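Local coordinates for cytoplasmic export protein 1 (Saccharomyces cerevisiae, PDB 3VWA) that takes part in nuclear tRNA export, probably collecting tRNAs from export receptors at the nuclear pore complex and delivering aminoacylated ones to the translation machinery, at residues 259-273 with 320-334. Residues are numbered along the deposited sequence; the frame is centred on the assembly and turned at random.
Sequences LVVMSNLENLYLESR and KLVPFLAIVLDLTSE
I327 CD1 lies over one face of the Y269 ring, modelled too close for its exact place to be trusted, and the CD methylene of its own segment's R273 lies over the opposite face; D330 OD1 and L331 CD2 sit near the plane at its edge. With CG anti to the backbone N, the ring reaches across to D330, where its hydroxyl donates a very short bond, OH to OD1 2.4 Å. The same OD1 accepts from R273 NH2 at 3.0 Å, met from above the carboxylate plane, and weakly from R273 NE. R273 NH2 also bonds E334 OE1 at 2.8 Å, with guanidinium and carboxylate nearly coplanar, 13° apart; R273 NH1 donates to a water that may also donate to E334 OE1. A leucine in place of R273 would probably leave the D330 and E334 carboxylates close together without their shared positive mate, and free E334 to swing away.

At the other end, the F324 ring has K320 CB over the centre of one face, while L259 CD2, 3.6 Å from F324 CE2, and E266 OE1 lie at its edge. The CZ of F324 is 3.5 Å from selenomethionine M262 CB. E266 extends past P323, and its OE1 uses the syn lone pair to take K320 NZ at 2.7 Å; a bend at chi2 (-60°) curls the lysine back to this salt bridge.

The axes of 259-271 and 321-334 approach to 10.4 Å and cross at 64°, with M262 also packing on helix 283-303 and L329 on helix 355-368. This is one knob-into-hole, F324 among L259, M262, S263 and E266, flanked by salt bridges, in the all-helical part that follows the kinase-like domain and leads into the HEAT-repeat solenoid.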
# COMPACT_ATOMS: atom_id res chain seq x y z
N LEU A 259 -0.64 19.78 -9.90
CA LEU A 259 -0.90 18.91 -11.00
C LEU A 259 0.38 18.59 -11.80
O LEU A 259 0.53 17.46 -12.32
CB LEU A 259 -1.85 19.61 -11.98
CG LEU A 259 -2.97 18.82 -12.63
CD1 LEU A 259 -3.36 19.43 -13.99
CD2 LEU A 259 -2.74 17.31 -12.76
N VAL A 260 1.27 19.57 -11.96
CA VAL A 260 2.56 19.26 -12.60
C VAL A 260 3.39 18.23 -11.76
O VAL A 260 3.99 17.31 -12.31
CB VAL A 260 3.42 20.49 -12.83
CG1 VAL A 260 4.85 20.08 -13.24
CG2 VAL A 260 2.78 21.40 -13.92
N VAL A 261 3.44 18.44 -10.45
CA VAL A 261 4.12 17.52 -9.52
C VAL A 261 3.60 16.09 -9.69
O VAL A 261 4.38 15.14 -9.81
CB VAL A 261 3.88 17.93 -8.08
CG1 VAL A 261 4.51 16.88 -7.11
CG2 VAL A 261 4.44 19.35 -7.86
N MSE A 262 2.29 15.94 -9.72
CA MSE A 262 1.69 14.63 -10.02
C MSE A 262 1.97 14.17 -11.43
O MSE A 262 2.17 13.01 -11.64
CB MSE A 262 0.18 14.66 -9.77
CG MSE A 262 -0.18 14.80 -8.29
SE MSE A 262 1.02 13.86 -6.98
CE MSE A 262 2.84 13.77 -7.55
N SER A 263 1.95 15.06 -12.41
CA SER A 263 2.42 14.72 -13.76
C SER A 263 3.87 14.25 -13.82
O SER A 263 4.22 13.30 -14.58
CB SER A 263 2.20 15.90 -14.68
OG SER A 263 0.79 16.03 -14.75
N ASN A 264 4.72 14.87 -13.02
CA ASN A 264 6.10 14.42 -12.89
C ASN A 264 6.14 13.04 -12.24
O ASN A 264 6.90 12.15 -12.67
CB ASN A 264 6.91 15.42 -12.06
CG ASN A 264 7.30 16.61 -12.88
OD1 ASN A 264 7.24 16.55 -14.10
ND2 ASN A 264 7.72 17.70 -12.21
N LEU A 265 5.28 12.84 -11.24
CA LEU A 265 5.21 11.54 -10.57
C LEU A 265 4.82 10.49 -11.57
O LEU A 265 5.43 9.42 -11.61
CB LEU A 265 4.26 11.58 -9.39
CG LEU A 265 3.77 10.24 -8.78
CD1 LEU A 265 4.96 9.43 -8.27
CD2 LEU A 265 2.80 10.52 -7.62
N GLU A 266 3.81 10.77 -12.37
CA GLU A 266 3.37 9.82 -13.37
C GLU A 266 4.46 9.42 -14.38
O GLU A 266 4.46 8.29 -14.83
CB GLU A 266 2.19 10.38 -14.16
CG GLU A 266 1.61 9.47 -15.27
CD GLU A 266 0.80 10.27 -16.30
OE1 GLU A 266 0.60 11.48 -16.10
OE2 GLU A 266 0.38 9.71 -17.34
N ASN A 267 5.31 10.36 -14.81
CA ASN A 267 6.30 10.07 -15.88
C ASN A 267 7.43 9.21 -15.35
O ASN A 267 7.95 8.33 -16.06
CB ASN A 267 6.93 11.32 -16.45
CG ASN A 267 6.07 11.97 -17.50
OD1 ASN A 267 5.95 13.20 -17.51
ND2 ASN A 267 5.48 11.18 -18.41
N LEU A 268 7.83 9.51 -14.13
CA LEU A 268 8.74 8.66 -13.40
C LEU A 268 8.21 7.25 -13.14
O LEU A 268 8.99 6.27 -13.16
CB LEU A 268 9.01 9.28 -12.05
CG LEU A 268 9.84 10.53 -11.95
CD1 LEU A 268 9.81 10.93 -10.48
CD2 LEU A 268 11.29 10.31 -12.45
N TYR A 269 6.91 7.15 -12.81
CA TYR A 269 6.26 5.84 -12.68
C TYR A 269 6.23 5.04 -13.99
O TYR A 269 6.48 3.85 -13.99
CB TYR A 269 4.84 5.99 -12.16
CG TYR A 269 4.03 4.71 -11.98
CD1 TYR A 269 3.25 4.20 -13.01
CD2 TYR A 269 3.96 4.08 -10.75
CE1 TYR A 269 2.46 3.08 -12.85
CE2 TYR A 269 3.15 3.00 -10.56
CZ TYR A 269 2.42 2.50 -11.61
OH TYR A 269 1.60 1.41 -11.43
N LEU A 270 5.91 5.71 -15.10
CA LEU A 270 6.00 5.11 -16.44
C LEU A 270 7.45 4.73 -16.91
O LEU A 270 7.70 3.56 -17.33
CB LEU A 270 5.29 6.00 -17.45
CG LEU A 270 3.78 6.14 -17.19
CD1 LEU A 270 3.15 7.02 -18.28
CD2 LEU A 270 3.08 4.76 -17.09
N GLU A 271 8.39 5.68 -16.77
CA GLU A 271 9.73 5.52 -17.33
C GLU A 271 10.73 4.75 -16.42
O GLU A 271 11.72 4.22 -16.93
CB GLU A 271 10.38 6.86 -17.73
CG GLU A 271 9.47 7.91 -18.39
CD GLU A 271 9.46 7.89 -19.91
OE1 GLU A 271 8.87 6.94 -20.50
OE2 GLU A 271 10.02 8.84 -20.53
N SER A 272 10.50 4.78 -15.10
CA SER A 272 11.35 4.10 -14.08
C SER A 272 10.55 3.66 -12.88
O SER A 272 10.80 4.07 -11.73
CB SER A 272 12.52 4.92 -13.57
OG SER A 272 12.41 6.27 -13.95
N ARG A 273 9.60 2.79 -13.15
CA ARG A 273 8.86 2.13 -12.07
C ARG A 273 9.74 1.70 -10.90
O ARG A 273 9.36 1.87 -9.70
CB ARG A 273 8.09 0.98 -12.69
CG ARG A 273 7.21 0.17 -11.77
CD ARG A 273 6.13 1.06 -11.20
NE ARG A 273 5.26 0.38 -10.26
CZ ARG A 273 5.53 0.15 -8.99
NH1 ARG A 273 6.69 0.52 -8.49
NH2 ARG A 273 4.61 -0.44 -8.20
N LYS A 320 -5.96 13.09 -16.82
CA LYS A 320 -5.09 12.49 -15.82
C LYS A 320 -5.83 11.53 -14.87
O LYS A 320 -5.21 10.88 -14.04
CB LYS A 320 -4.33 13.58 -15.03
CG LYS A 320 -3.41 14.42 -15.87
CD LYS A 320 -2.35 13.55 -16.55
CE LYS A 320 -1.13 14.39 -16.90
NZ LYS A 320 -0.17 13.55 -17.69
N LEU A 321 -7.16 11.44 -15.00
CA LEU A 321 -7.95 10.56 -14.11
C LEU A 321 -7.53 9.10 -14.13
O LEU A 321 -7.24 8.54 -13.11
CB LEU A 321 -9.43 10.66 -14.44
CG LEU A 321 -10.01 12.03 -14.11
CD1 LEU A 321 -11.34 12.14 -14.87
CD2 LEU A 321 -10.20 12.15 -12.62
N VAL A 322 -7.52 8.51 -15.31
CA VAL A 322 -7.04 7.13 -15.53
C VAL A 322 -5.58 6.93 -15.09
O VAL A 322 -5.30 6.04 -14.32
CB VAL A 322 -7.34 6.67 -16.99
CG1 VAL A 322 -6.76 5.30 -17.32
CG2 VAL A 322 -8.84 6.63 -17.19
N PRO A 323 -4.64 7.78 -15.56
CA PRO A 323 -3.25 7.46 -15.14
C PRO A 323 -2.99 7.58 -13.64
O PRO A 323 -2.37 6.69 -13.09
CB PRO A 323 -2.36 8.43 -15.93
CG PRO A 323 -3.27 9.11 -16.91
CD PRO A 323 -4.71 8.90 -16.50
N PHE A 324 -3.47 8.65 -13.00
CA PHE A 324 -3.26 8.86 -11.58
C PHE A 324 -3.95 7.76 -10.77
O PHE A 324 -3.40 7.27 -9.80
CB PHE A 324 -3.82 10.24 -11.08
CG PHE A 324 -3.07 11.47 -11.60
CD1 PHE A 324 -2.02 11.37 -12.52
CD2 PHE A 324 -3.49 12.76 -11.21
CE1 PHE A 324 -1.32 12.51 -12.99
CE2 PHE A 324 -2.83 13.90 -11.67
CZ PHE A 324 -1.76 13.78 -12.58
N LEU A 325 -5.17 7.39 -11.15
CA LEU A 325 -5.93 6.40 -10.35
C LEU A 325 -5.21 5.06 -10.51
O LEU A 325 -5.21 4.22 -9.57
CB LEU A 325 -7.33 6.28 -10.91
CG LEU A 325 -8.62 6.41 -10.12
CD1 LEU A 325 -9.77 5.88 -10.97
CD2 LEU A 325 -8.62 5.70 -8.76
N ALA A 326 -4.60 4.83 -11.67
CA ALA A 326 -3.84 3.57 -11.92
C ALA A 326 -2.66 3.47 -10.94
O ALA A 326 -2.40 2.41 -10.32
CB ALA A 326 -3.37 3.45 -13.39
N ILE A 327 -2.01 4.60 -10.70
CA ILE A 327 -0.93 4.64 -9.74
C ILE A 327 -1.43 4.33 -8.37
O ILE A 327 -0.79 3.62 -7.59
CB ILE A 327 -0.30 6.03 -9.73
CG1 ILE A 327 -0.07 6.54 -11.16
CG2 ILE A 327 0.93 6.13 -8.87
CD1 ILE A 327 1.10 5.93 -11.87
N VAL A 328 -2.57 4.92 -8.00
CA VAL A 328 -3.01 4.80 -6.64
C VAL A 328 -3.41 3.32 -6.42
O VAL A 328 -3.06 2.72 -5.39
CB VAL A 328 -4.16 5.79 -6.36
CG1 VAL A 328 -5.07 5.26 -5.27
CG2 VAL A 328 -3.62 7.14 -5.94
N LEU A 329 -4.15 2.75 -7.37
CA LEU A 329 -4.68 1.37 -7.24
C LEU A 329 -3.55 0.38 -7.21
O LEU A 329 -3.60 -0.56 -6.42
CB LEU A 329 -5.60 0.97 -8.40
CG LEU A 329 -6.94 1.66 -8.50
CD1 LEU A 329 -7.55 1.43 -9.90
CD2 LEU A 329 -7.80 1.18 -7.35
N ASP A 330 -2.56 0.60 -8.07
CA ASP A 330 -1.30 -0.17 -8.04
C ASP A 330 -0.57 -0.05 -6.72
O ASP A 330 -0.30 -1.03 -6.07
CB ASP A 330 -0.33 0.23 -9.18
CG ASP A 330 0.99 -0.59 -9.17
OD1 ASP A 330 2.02 -0.09 -9.67
OD2 ASP A 330 1.01 -1.75 -8.68
N LEU A 331 -0.25 1.17 -6.30
CA LEU A 331 0.64 1.29 -5.15
C LEU A 331 -0.03 0.93 -3.83
O LEU A 331 0.65 0.48 -2.91
CB LEU A 331 1.25 2.68 -5.08
CG LEU A 331 2.23 3.03 -6.20
CD1 LEU A 331 2.69 4.44 -5.96
CD2 LEU A 331 3.42 2.06 -6.24
N THR A 332 -1.34 1.20 -3.72
CA THR A 332 -2.11 0.89 -2.49
C THR A 332 -2.13 -0.62 -2.36
O THR A 332 -1.83 -1.15 -1.30
CB THR A 332 -3.58 1.39 -2.49
OG1 THR A 332 -4.22 1.13 -3.74
CG2 THR A 332 -3.68 2.92 -2.20
N SER A 333 -2.43 -1.31 -3.46
CA SER A 333 -2.43 -2.76 -3.45
C SER A 333 -1.05 -3.31 -3.11
O SER A 333 -0.93 -4.15 -2.23
CB SER A 333 -2.90 -3.32 -4.79
OG SER A 333 -2.59 -4.72 -4.87
N GLU A 334 -0.01 -2.82 -3.80
CA GLU A 334 1.31 -3.34 -3.59
C GLU A 334 1.73 -3.21 -2.12
O GLU A 334 2.35 -4.12 -1.57
CB GLU A 334 2.35 -2.65 -4.48
CG GLU A 334 3.74 -3.24 -4.22
CD GLU A 334 4.88 -2.35 -4.72
OE1 GLU A 334 4.96 -2.09 -5.93
OE2 GLU A 334 5.71 -1.93 -3.90
O HOH W 1 -0.87 11.71 -19.66
O HOH W 2 6.92 0.45 -5.80